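Local coordinates for protein CsuC (Acinetobacter baumannii, PDB 6FJY) that acts as the periplasmic chaperone of the archaic chaperone-usher Csu pilus, holding the tip adhesin subunit CsuE in a pre-assembly complex by donor-strand complementation, at residues Tyr9-Ala14 and Ile127-Thr132; Lys17-Trp22 and Leu72-Ser77; Gly83-Tyr88 and Pro119-Gly124; Gln170-Leu175 and Phe194-Ser199. One frame throughout, in Å; residues are numbered along the deposited sequence.

From the N terminus, segment 9-14 of contact 1 waits longest for its partner: its loop closes at 127-132, just past the last strand of the N-terminal immunoglobulin-like domain, and encloses contacts 2 and 3. Contact 2 pairs 17-22 with 72-77 and closes before contact 3, where 83-88 meets 119-124; these two follow in series. Contact 4, 170-175 with 194-199, comes after all of them, and no loops cross. Strand 11-12 hydrogen-bonds to strand 109-123, so contacts 1 and 3 adjoin. E85 and F121 of contact 3 meet F172, and G128 of contact 1 meets K171, tying the N-terminal domain to contact 4, whereas contacts 2 and 4 stay about 13 Å apart at their nearest atoms.

Contact 1: residues Tyr9-Ala14 and Ile127-Thr132; sequences YPKIEA and IGSGLT
K11 lays its aliphatic chain over S129, CG lying 3.8 Å from S129 CB, and so covers the bend by which the PapD-like N-terminal immunoglobulin domain passes into the linker before helix 133-140. A long, flexible lysine suits this place: its methylenes pack on the loop, while the ammonium end reaches across to T132, NZ standing 4.1 Å from T132 CG2. The chain bends at chi2 (69°) and is extended beyond it, which carries CE past S129 to within 4.4 Å of L131 CD1. T132 turns its hydroxyl elsewhere: at the N-cap position of the helix, OG1 is hydrogen-bonded to S135.

E13 supplies the polar grip. Its CG is anti to the carbonyl carbon, and although CB leaves the backbone at a slant to the 127-132 loop, the bend at chi2 (-72°) swings the carboxylate over G128 and S129. G128 lets the acid come close, OE1 approaching its CA to 3.4 Å; a residue without a CB leaves this approach unobstructed. I12 joins the short strand 11-12 to strand 109-123 through F121 and Y123, which places K11 and E13 over the loop. A14 sets its CB 4.0 Å from I127 O. The clear hydrogen bond between the segments runs from S129 N to the syn lone pair of E13 OE1 at 3.1 Å, with an N-H...O angle of 162°.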
# COMPACT_ATOMS: atom_id res chain seq x y z
N TYR A 9 -3.84 0.20 0.84
CA TYR A 9 -4.90 -0.54 0.14
C TYR A 9 -4.54 -2.02 0.11
O TYR A 9 -4.33 -2.60 -0.96
CB TYR A 9 -5.10 -0.02 -1.28
CG TYR A 9 -5.53 1.43 -1.36
CD1 TYR A 9 -6.73 1.86 -0.81
CD2 TYR A 9 -4.73 2.37 -1.98
CE1 TYR A 9 -7.12 3.19 -0.89
CE2 TYR A 9 -5.11 3.70 -2.06
CZ TYR A 9 -6.30 4.11 -1.51
OH TYR A 9 -6.67 5.42 -1.59
N PRO A 10 -4.47 -2.67 1.27
CA PRO A 10 -4.11 -4.09 1.30
C PRO A 10 -5.28 -4.99 0.91
O PRO A 10 -6.45 -4.60 0.94
CB PRO A 10 -3.71 -4.30 2.76
CG PRO A 10 -4.61 -3.36 3.51
CD PRO A 10 -4.74 -2.15 2.62
N LYS A 11 -4.92 -6.22 0.53
CA LYS A 11 -5.88 -7.24 0.16
C LYS A 11 -5.25 -8.61 0.33
O LYS A 11 -4.02 -8.75 0.32
CB LYS A 11 -6.42 -7.08 -1.27
CG LYS A 11 -5.54 -6.34 -2.27
CD LYS A 11 -4.28 -7.08 -2.66
CE LYS A 11 -3.39 -6.17 -3.52
NZ LYS A 11 -2.09 -6.79 -3.94
N ILE A 12 -6.11 -9.61 0.52
CA ILE A 12 -5.73 -11.01 0.70
C ILE A 12 -6.40 -11.79 -0.43
O ILE A 12 -7.63 -11.90 -0.47
CB ILE A 12 -6.17 -11.54 2.07
CG1 ILE A 12 -5.84 -10.52 3.16
CG2 ILE A 12 -5.51 -12.89 2.35
CD1 ILE A 12 -6.20 -10.98 4.57
N GLU A 13 -5.59 -12.32 -1.35
CA GLU A 13 -6.15 -13.02 -2.50
C GLU A 13 -6.71 -14.38 -2.07
O GLU A 13 -6.50 -14.85 -0.94
CB GLU A 13 -5.10 -13.17 -3.60
CG GLU A 13 -4.48 -11.85 -4.07
CD GLU A 13 -5.42 -10.99 -4.88
OE1 GLU A 13 -6.52 -11.46 -5.23
OE2 GLU A 13 -5.03 -9.84 -5.18
N ALA A 14 -7.43 -15.02 -3.00
CA ALA A 14 -8.10 -16.28 -2.69
C ALA A 14 -7.11 -17.38 -2.32
O ALA A 14 -7.39 -18.20 -1.44
CB ALA A 14 -8.98 -16.72 -3.86
N ILE A 127 -12.32 -15.28 -7.47
CA ILE A 127 -12.40 -13.82 -7.58
C ILE A 127 -11.19 -13.23 -6.86
O ILE A 127 -10.71 -13.79 -5.87
CB ILE A 127 -13.73 -13.30 -6.99
CG1 ILE A 127 -13.90 -11.80 -7.25
CG2 ILE A 127 -13.80 -13.61 -5.49
CD1 ILE A 127 -15.29 -11.29 -6.87
N GLY A 128 -10.68 -12.11 -7.39
CA GLY A 128 -9.49 -11.48 -6.85
C GLY A 128 -9.57 -9.97 -6.88
O GLY A 128 -10.58 -9.38 -7.27
N SER A 129 -8.47 -9.35 -6.44
CA SER A 129 -8.36 -7.89 -6.39
C SER A 129 -8.24 -7.29 -7.79
O SER A 129 -8.64 -6.14 -8.02
CB SER A 129 -7.14 -7.48 -5.57
OG SER A 129 -5.93 -7.98 -6.16
N GLY A 130 -7.63 -8.02 -8.72
CA GLY A 130 -7.35 -7.50 -10.04
C GLY A 130 -6.12 -6.62 -10.13
O GLY A 130 -5.84 -6.09 -11.21
N LEU A 131 -5.38 -6.43 -9.03
CA LEU A 131 -4.18 -5.62 -9.06
C LEU A 131 -2.93 -6.44 -9.36
O LEU A 131 -1.86 -5.87 -9.56
CB LEU A 131 -4.00 -4.87 -7.73
CG LEU A 131 -5.16 -3.94 -7.33
CD1 LEU A 131 -4.76 -3.00 -6.22
CD2 LEU A 131 -5.68 -3.17 -8.52
N THR A 132 -3.05 -7.77 -9.42
CA THR A 132 -1.97 -8.65 -9.82
C THR A 132 -2.37 -9.36 -11.11
O THR A 132 -3.55 -9.48 -11.43
CB THR A 132 -1.63 -9.69 -8.73
OG1 THR A 132 -2.67 -10.66 -8.65
CG2 THR A 132 -1.52 -9.01 -7.37

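Contact 2: residues Lys17-Trp22 and Leu72-Ser77; sequences KATAVW and LRLTKS
K17 opens the pairing from just before the strand: its carbonyl O accepts the N-H of K76 at 3.0 Å, nearly along the C=O axis. Its side chain, bent at chi2 and chi3, crosses T75 obliquely, CE meeting T75 CG2 at 3.7 Å, so the methylenes lie on T75 while the lysine itself is exposed to solvent, as suits its charge. A18 forms a non-hydrogen-bonded antiparallel pair with T75, and a small methyl is apt where the backbones come close, the two CA atoms being 4.2 Å apart; CB lies 3.4 Å from T75 OG1. T19 and L74 exchange two backbone bonds, the one from L74 N to T19 O being almost straight (172°). The threonine CG2 occupies the crowded position between backbone N and carbonyl carbon, and lies beside L74, 4.2 Å from its CB. A20, opposite R73, instead offers its CA-H to L72 O.

V21 makes the second hydrogen-bonded pair, with L72, donating to L72 O at 2.8 Å and accepting from its N. Its CG1 is anti to N, and its CG2 packs on L74 CD1 at 4.2 Å. V21, L72 and L74 share with T19 the face that turns inward. On this inner side of the immunoglobulin-like sandwich T19 touches I12 of strand 11-12, while L72 and L74 rest on P57 of strand 55-64, which flanks strand 69-76 as its other antiparallel neighbour.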
# COMPACT_ATOMS: atom_id res chain seq x y z
N LYS A 17 -3.28 -17.11 2.42
CA LYS A 17 -3.83 -17.21 3.77
C LYS A 17 -3.63 -15.93 4.58
O LYS A 17 -4.28 -15.76 5.61
CB LYS A 17 -3.23 -18.43 4.48
CG LYS A 17 -2.34 -18.14 5.65
CD LYS A 17 -2.62 -19.13 6.77
CE LYS A 17 -4.10 -19.13 7.13
NZ LYS A 17 -4.38 -20.05 8.27
N ALA A 18 -2.74 -15.04 4.15
CA ALA A 18 -2.50 -13.81 4.89
C ALA A 18 -1.77 -12.81 4.00
O ALA A 18 -1.24 -13.17 2.94
CB ALA A 18 -1.71 -14.08 6.17
N THR A 19 -1.78 -11.56 4.43
CA THR A 19 -0.97 -10.50 3.84
C THR A 19 -0.32 -9.70 4.95
O THR A 19 -0.66 -9.85 6.13
CB THR A 19 -1.79 -9.57 2.94
OG1 THR A 19 -0.91 -8.72 2.20
CG2 THR A 19 -2.72 -8.72 3.77
N ALA A 20 0.60 -8.83 4.57
CA ALA A 20 1.41 -8.07 5.51
C ALA A 20 1.25 -6.58 5.28
O ALA A 20 1.12 -6.12 4.14
CB ALA A 20 2.90 -8.47 5.41
N VAL A 21 1.27 -5.82 6.37
CA VAL A 21 1.34 -4.37 6.35
C VAL A 21 2.54 -3.97 7.21
O VAL A 21 2.75 -4.55 8.28
CB VAL A 21 0.05 -3.71 6.86
CG1 VAL A 21 0.25 -2.21 7.00
CG2 VAL A 21 -1.12 -3.98 5.89
N TRP A 22 3.34 -3.04 6.71
CA TRP A 22 4.56 -2.64 7.40
C TRP A 22 4.30 -1.41 8.25
O TRP A 22 3.59 -0.49 7.85
CB TRP A 22 5.68 -2.39 6.40
CG TRP A 22 6.07 -3.64 5.70
CD1 TRP A 22 5.80 -3.97 4.42
CD2 TRP A 22 6.78 -4.75 6.26
NE1 TRP A 22 6.30 -5.22 4.13
CE2 TRP A 22 6.92 -5.72 5.25
CE3 TRP A 22 7.34 -5.01 7.52
CZ2 TRP A 22 7.57 -6.93 5.45
CZ3 TRP A 22 8.00 -6.22 7.71
CH2 TRP A 22 8.09 -7.16 6.69
N LEU A 72 2.87 -6.21 10.32
CA LEU A 72 1.51 -6.46 10.77
C LEU A 72 0.94 -7.56 9.88
O LEU A 72 0.70 -7.34 8.69
CB LEU A 72 0.68 -5.19 10.73
CG LEU A 72 -0.85 -5.31 10.84
CD1 LEU A 72 -1.29 -6.03 12.12
CD2 LEU A 72 -1.46 -3.93 10.76
N ARG A 73 0.80 -8.74 10.45
CA ARG A 73 0.27 -9.90 9.75
C ARG A 73 -1.25 -9.89 9.83
O ARG A 73 -1.81 -9.77 10.93
CB ARG A 73 0.84 -11.17 10.39
CG ARG A 73 0.99 -12.35 9.50
CD ARG A 73 1.57 -13.51 10.29
NE ARG A 73 3.03 -13.51 10.28
CZ ARG A 73 3.77 -13.95 9.26
NH1 ARG A 73 3.18 -14.43 8.18
NH2 ARG A 73 5.09 -13.92 9.35
N LEU A 74 -1.91 -9.97 8.69
CA LEU A 74 -3.36 -10.10 8.62
C LEU A 74 -3.69 -11.48 8.07
O LEU A 74 -3.49 -11.73 6.88
CB LEU A 74 -3.98 -9.00 7.75
CG LEU A 74 -3.57 -7.59 8.13
CD1 LEU A 74 -4.18 -6.61 7.18
CD2 LEU A 74 -4.04 -7.31 9.55
N THR A 75 -4.19 -12.36 8.93
CA THR A 75 -4.37 -13.77 8.62
C THR A 75 -5.84 -14.15 8.67
O THR A 75 -6.55 -13.81 9.63
CB THR A 75 -3.57 -14.64 9.60
OG1 THR A 75 -2.20 -14.24 9.58
CG2 THR A 75 -3.64 -16.10 9.19
N LYS A 76 -6.30 -14.87 7.64
CA LYS A 76 -7.66 -15.40 7.60
C LYS A 76 -7.80 -16.57 8.57
O LYS A 76 -7.03 -17.53 8.51
CB LYS A 76 -8.05 -15.86 6.20
CG LYS A 76 -7.98 -14.79 5.17
CD LYS A 76 -8.51 -15.24 3.82
CE LYS A 76 -7.78 -16.42 3.25
NZ LYS A 76 -8.14 -16.52 1.81
N SER A 77 -8.76 -16.47 9.48
CA SER A 77 -9.01 -17.57 10.42
C SER A 77 -9.79 -18.70 9.77
O SER A 77 -9.66 -19.86 10.18
CB SER A 77 -9.80 -17.07 11.61
OG SER A 77 -11.12 -16.75 11.19

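Contact 3: residues Gly83-Tyr88 and Pro119-Gly124; sequences GKEQSY and PLFAYG
Backbone bonds come first: Q86 pairs with A122 and Y88 with L120 as hydrogen-bonded antiparallel pairs, and G124 N extends the series to K84 O in a nearly straight bond (177°). The bond from L120 N to Y88 O is less well aimed, its donor standing above the carbonyl plane.

The polar side-chain contact is made by E85 and Y123, which run side by side from a non-hydrogen-bonded pair. With CG anti to the backbone N (chi1 178°) and the chain extended, E85 brings OE2 to the edge of the tyrosine ring, where Y123 OH donates to its anti lone pair at 2.6 Å. OE1 accepts the N-H of F172, and K171 NZ forms a long, weak ion pair with OE2. Strands 85-95 and 109-123 belong to the N-terminal immunoglobulin-like domain of the PapD-type chaperone, and E85 thus points to segment 170-175, across the likely interdomain cleft.

In the packing, S87 sets OG at the edge of F121, 3.4 Å from CE1; a serine is short enough to sit there, and F121 stacks with F172. On the other face Y88 reaches A122 CB with CE1 at 4.0 Å, its OH hydrogen-bonded to E54, and its CB meets L120 CB at 4.1 Å.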
# COMPACT_ATOMS: atom_id res chain seq x y z
N GLY A 83 -16.36 -16.91 -4.73
CA GLY A 83 -16.82 -15.80 -5.54
C GLY A 83 -17.22 -14.55 -4.81
O GLY A 83 -18.01 -13.76 -5.33
N LYS A 84 -16.70 -14.32 -3.60
CA LYS A 84 -17.14 -13.19 -2.79
C LYS A 84 -15.96 -12.33 -2.35
O LYS A 84 -14.91 -12.83 -1.94
CB LYS A 84 -17.92 -13.67 -1.55
CG LYS A 84 -19.45 -13.59 -1.73
CD LYS A 84 -19.93 -14.42 -2.91
CE LYS A 84 -21.36 -14.09 -3.34
NZ LYS A 84 -21.83 -14.91 -4.52
N GLU A 85 -16.18 -11.02 -2.43
CA GLU A 85 -15.25 -10.01 -1.92
C GLU A 85 -15.74 -9.53 -0.56
O GLU A 85 -16.75 -8.82 -0.48
CB GLU A 85 -15.14 -8.85 -2.90
CG GLU A 85 -14.23 -7.73 -2.42
CD GLU A 85 -14.24 -6.56 -3.35
OE1 GLU A 85 -15.27 -5.84 -3.39
OE2 GLU A 85 -13.22 -6.36 -4.06
N GLN A 86 -15.02 -9.89 0.50
CA GLN A 86 -15.33 -9.45 1.86
C GLN A 86 -14.58 -8.17 2.18
O GLN A 86 -13.38 -8.05 1.90
CB GLN A 86 -14.97 -10.52 2.89
CG GLN A 86 -15.62 -11.86 2.70
CD GLN A 86 -17.11 -11.86 2.99
OE1 GLN A 86 -17.66 -10.89 3.51
NE2 GLN A 86 -17.76 -12.96 2.65
N SER A 87 -15.30 -7.21 2.76
CA SER A 87 -14.78 -5.89 3.04
C SER A 87 -14.51 -5.75 4.53
O SER A 87 -15.27 -6.26 5.36
CB SER A 87 -15.78 -4.83 2.58
OG SER A 87 -16.12 -5.04 1.23
N TYR A 88 -13.43 -5.06 4.87
CA TYR A 88 -13.03 -4.85 6.25
C TYR A 88 -12.40 -3.47 6.35
O TYR A 88 -11.99 -2.88 5.35
CB TYR A 88 -12.03 -5.90 6.72
CG TYR A 88 -12.46 -7.32 6.57
CD1 TYR A 88 -12.26 -8.00 5.36
CD2 TYR A 88 -13.03 -8.02 7.62
CE1 TYR A 88 -12.63 -9.31 5.21
CE2 TYR A 88 -13.40 -9.35 7.48
CZ TYR A 88 -13.20 -9.98 6.26
OH TYR A 88 -13.58 -11.29 6.11
N PRO A 119 -8.76 0.61 4.09
CA PRO A 119 -9.65 -0.40 3.51
C PRO A 119 -8.91 -1.70 3.26
O PRO A 119 -7.80 -1.72 2.74
CB PRO A 119 -10.09 0.24 2.19
CG PRO A 119 -8.88 1.06 1.78
CD PRO A 119 -8.31 1.59 3.08
N LEU A 120 -9.57 -2.80 3.60
CA LEU A 120 -8.99 -4.13 3.48
C LEU A 120 -10.00 -5.06 2.82
O LEU A 120 -11.17 -5.08 3.21
CB LEU A 120 -8.61 -4.65 4.86
CG LEU A 120 -8.10 -6.08 4.88
CD1 LEU A 120 -6.74 -6.20 4.13
CD2 LEU A 120 -8.00 -6.54 6.29
N PHE A 121 -9.56 -5.78 1.79
CA PHE A 121 -10.44 -6.69 1.07
C PHE A 121 -9.85 -8.09 1.01
O PHE A 121 -8.68 -8.26 0.66
CB PHE A 121 -10.73 -6.21 -0.34
CG PHE A 121 -11.41 -4.89 -0.38
CD1 PHE A 121 -12.77 -4.80 -0.16
CD2 PHE A 121 -10.70 -3.73 -0.66
CE1 PHE A 121 -13.42 -3.57 -0.19
CE2 PHE A 121 -11.34 -2.50 -0.69
CZ PHE A 121 -12.70 -2.42 -0.46
N ALA A 122 -10.68 -9.09 1.28
CA ALA A 122 -10.29 -10.49 1.17
C ALA A 122 -11.24 -11.22 0.22
O ALA A 122 -12.43 -10.90 0.12
CB ALA A 122 -10.26 -11.15 2.55
N TYR A 123 -10.70 -12.22 -0.48
CA TYR A 123 -11.36 -12.82 -1.62
C TYR A 123 -11.55 -14.31 -1.42
O TYR A 123 -10.62 -15.01 -1.01
CB TYR A 123 -10.58 -12.54 -2.92
CG TYR A 123 -10.60 -11.08 -3.24
CD1 TYR A 123 -11.66 -10.53 -3.95
CD2 TYR A 123 -9.59 -10.22 -2.79
CE1 TYR A 123 -11.70 -9.17 -4.23
CE2 TYR A 123 -9.62 -8.86 -3.06
CZ TYR A 123 -10.68 -8.34 -3.76
OH TYR A 123 -10.74 -7.00 -4.04
N GLY A 124 -12.77 -14.77 -1.69
CA GLY A 124 -13.04 -16.18 -1.82
C GLY A 124 -12.61 -16.70 -3.17
O GLY A 124 -12.10 -15.97 -4.02

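Contact 4: residues Gln170-Leu175 and Phe194-Ser199; sequences QKFARL and FGYVLS
R174 and Y196 form the tight part of this buried contact, side by side across a non-hydrogen-bonded antiparallel pair. With CG anti to the backbone N (chi1 -174°), R174 lays that methylene over one face of the tyrosine, 4.2 Å from CG to the ring centroid, as a CH-pi contact. The chain bends at chi3 (28°), turning the guanidinium almost perpendicular to the ring (87°), so that NH1 donates in its own plane to Y196 OH at 2.6 Å. The hydroxyl is also hydrogen-bonded to the backbone of the other protein chain, and R174 NH2 is held by S226 O. F172 lies alongside both, CE2 over one face of the guanidinium and CD2 at the edge of the tyrosine ring, 4.0 Å from Y196 CE1. A173 and V197 exchange two backbone bonds, as do L175 and G195. L175 CD1 and V197 CG2 touch at 4.3 Å on the opposite face, toward L149.

Beyond the paired residues, the end at Q170 and S199 is looser and partly exposed: a water bridges them, donating to Q170 O and OE1 and accepting weakly from S199 OG, while N200 also binds Q170 OE1. The F194 ring meets an aromatic side chain of the other chain edge-to-face. The whole is a two-stranded antiparallel beta pair beside the N-terminal domain, consistent with the cleft between the domains of PapD-like chaperones, where the subunit is bound.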
# COMPACT_ATOMS: atom_id res chain seq x y z
N GLN A 170 -19.88 -7.95 -7.97
CA GLN A 170 -19.21 -8.67 -6.89
C GLN A 170 -17.96 -7.94 -6.39
O GLN A 170 -17.29 -8.47 -5.49
CB GLN A 170 -18.83 -10.08 -7.36
CG GLN A 170 -19.99 -10.96 -7.86
CD GLN A 170 -20.80 -11.60 -6.74
OE1 GLN A 170 -20.65 -11.27 -5.56
NE2 GLN A 170 -21.64 -12.56 -7.10
N LYS A 171 -17.62 -6.78 -6.95
CA LYS A 171 -16.48 -5.99 -6.47
C LYS A 171 -16.92 -4.57 -6.18
O LYS A 171 -17.92 -4.07 -6.73
CB LYS A 171 -15.32 -5.96 -7.47
CG LYS A 171 -14.57 -7.28 -7.60
CD LYS A 171 -13.27 -7.09 -8.36
CE LYS A 171 -12.16 -6.56 -7.44
NZ LYS A 171 -12.33 -5.12 -7.12
N PHE A 172 -16.20 -3.92 -5.27
CA PHE A 172 -16.50 -2.56 -4.85
C PHE A 172 -16.13 -1.54 -5.92
O PHE A 172 -15.31 -1.79 -6.81
CB PHE A 172 -15.76 -2.21 -3.56
CG PHE A 172 -14.26 -2.08 -3.73
CD1 PHE A 172 -13.45 -3.21 -3.74
CD2 PHE A 172 -13.67 -0.84 -3.91
CE1 PHE A 172 -12.07 -3.10 -3.89
CE2 PHE A 172 -12.28 -0.72 -4.07
CZ PHE A 172 -11.48 -1.85 -4.07
N ALA A 173 -16.73 -0.36 -5.80
CA ALA A 173 -16.38 0.81 -6.57
C ALA A 173 -15.90 1.89 -5.61
O ALA A 173 -16.52 2.12 -4.57
CB ALA A 173 -17.58 1.33 -7.38
N ARG A 174 -14.76 2.51 -5.93
CA ARG A 174 -14.26 3.68 -5.20
C ARG A 174 -14.42 4.86 -6.16
O ARG A 174 -13.63 5.04 -7.09
CB ARG A 174 -12.82 3.49 -4.73
CG ARG A 174 -12.32 4.64 -3.83
CD ARG A 174 -10.93 4.43 -3.19
NE ARG A 174 -10.07 3.56 -3.98
CZ ARG A 174 -9.61 2.38 -3.59
NH1 ARG A 174 -9.92 1.90 -2.40
NH2 ARG A 174 -8.85 1.66 -4.40
N LEU A 175 -15.47 5.64 -5.93
CA LEU A 175 -15.84 6.74 -6.81
C LEU A 175 -15.27 8.05 -6.29
O LEU A 175 -15.29 8.30 -5.08
CB LEU A 175 -17.36 6.85 -6.93
CG LEU A 175 -18.10 5.62 -7.44
CD1 LEU A 175 -19.58 5.92 -7.46
CD2 LEU A 175 -17.61 5.20 -8.83
N PHE A 194 -13.88 10.96 -1.85
CA PHE A 194 -14.19 9.68 -2.46
C PHE A 194 -15.54 9.20 -1.94
O PHE A 194 -16.12 9.77 -1.01
CB PHE A 194 -13.09 8.64 -2.19
CG PHE A 194 -12.87 8.32 -0.73
CD1 PHE A 194 -13.64 7.36 -0.09
CD2 PHE A 194 -11.86 8.94 -0.01
CE1 PHE A 194 -13.43 7.06 1.26
CE2 PHE A 194 -11.64 8.63 1.33
CZ PHE A 194 -12.43 7.69 1.97
N GLY A 195 -16.03 8.13 -2.56
CA GLY A 195 -17.19 7.42 -2.06
C GLY A 195 -17.10 5.95 -2.38
O GLY A 195 -16.81 5.57 -3.52
N TYR A 196 -17.38 5.11 -1.39
CA TYR A 196 -17.33 3.66 -1.55
C TYR A 196 -18.74 3.14 -1.76
O TYR A 196 -19.66 3.51 -1.02
CB TYR A 196 -16.73 2.99 -0.32
CG TYR A 196 -15.22 2.91 -0.30
CD1 TYR A 196 -14.54 1.88 -0.98
CD2 TYR A 196 -14.47 3.86 0.38
CE1 TYR A 196 -13.14 1.83 -0.97
CE2 TYR A 196 -13.09 3.81 0.39
CZ TYR A 196 -12.43 2.80 -0.27
OH TYR A 196 -11.06 2.76 -0.24
N VAL A 197 -18.92 2.34 -2.81
CA VAL A 197 -20.13 1.53 -2.98
C VAL A 197 -19.68 0.08 -2.96
O VAL A 197 -19.15 -0.44 -3.95
CB VAL A 197 -20.89 1.88 -4.26
CG1 VAL A 197 -22.24 1.19 -4.26
CG2 VAL A 197 -21.06 3.38 -4.36
N LEU A 198 -19.89 -0.59 -1.84
CA LEU A 198 -19.44 -1.96 -1.68
C LEU A 198 -20.24 -2.90 -2.58
O LEU A 198 -21.36 -2.60 -3.01
CB LEU A 198 -19.55 -2.39 -0.22
CG LEU A 198 -18.61 -1.71 0.78
CD1 LEU A 198 -18.89 -2.19 2.18
CD2 LEU A 198 -17.13 -1.96 0.43
N SER A 199 -19.65 -4.06 -2.85
CA SER A 199 -20.28 -5.09 -3.67
C SER A 199 -21.62 -5.52 -3.09
O SER A 199 -21.77 -5.71 -1.88
CB SER A 199 -19.36 -6.31 -3.75
OG SER A 199 -19.26 -6.89 -2.47
O HOH W 1 -18.56 -10.09 -3.49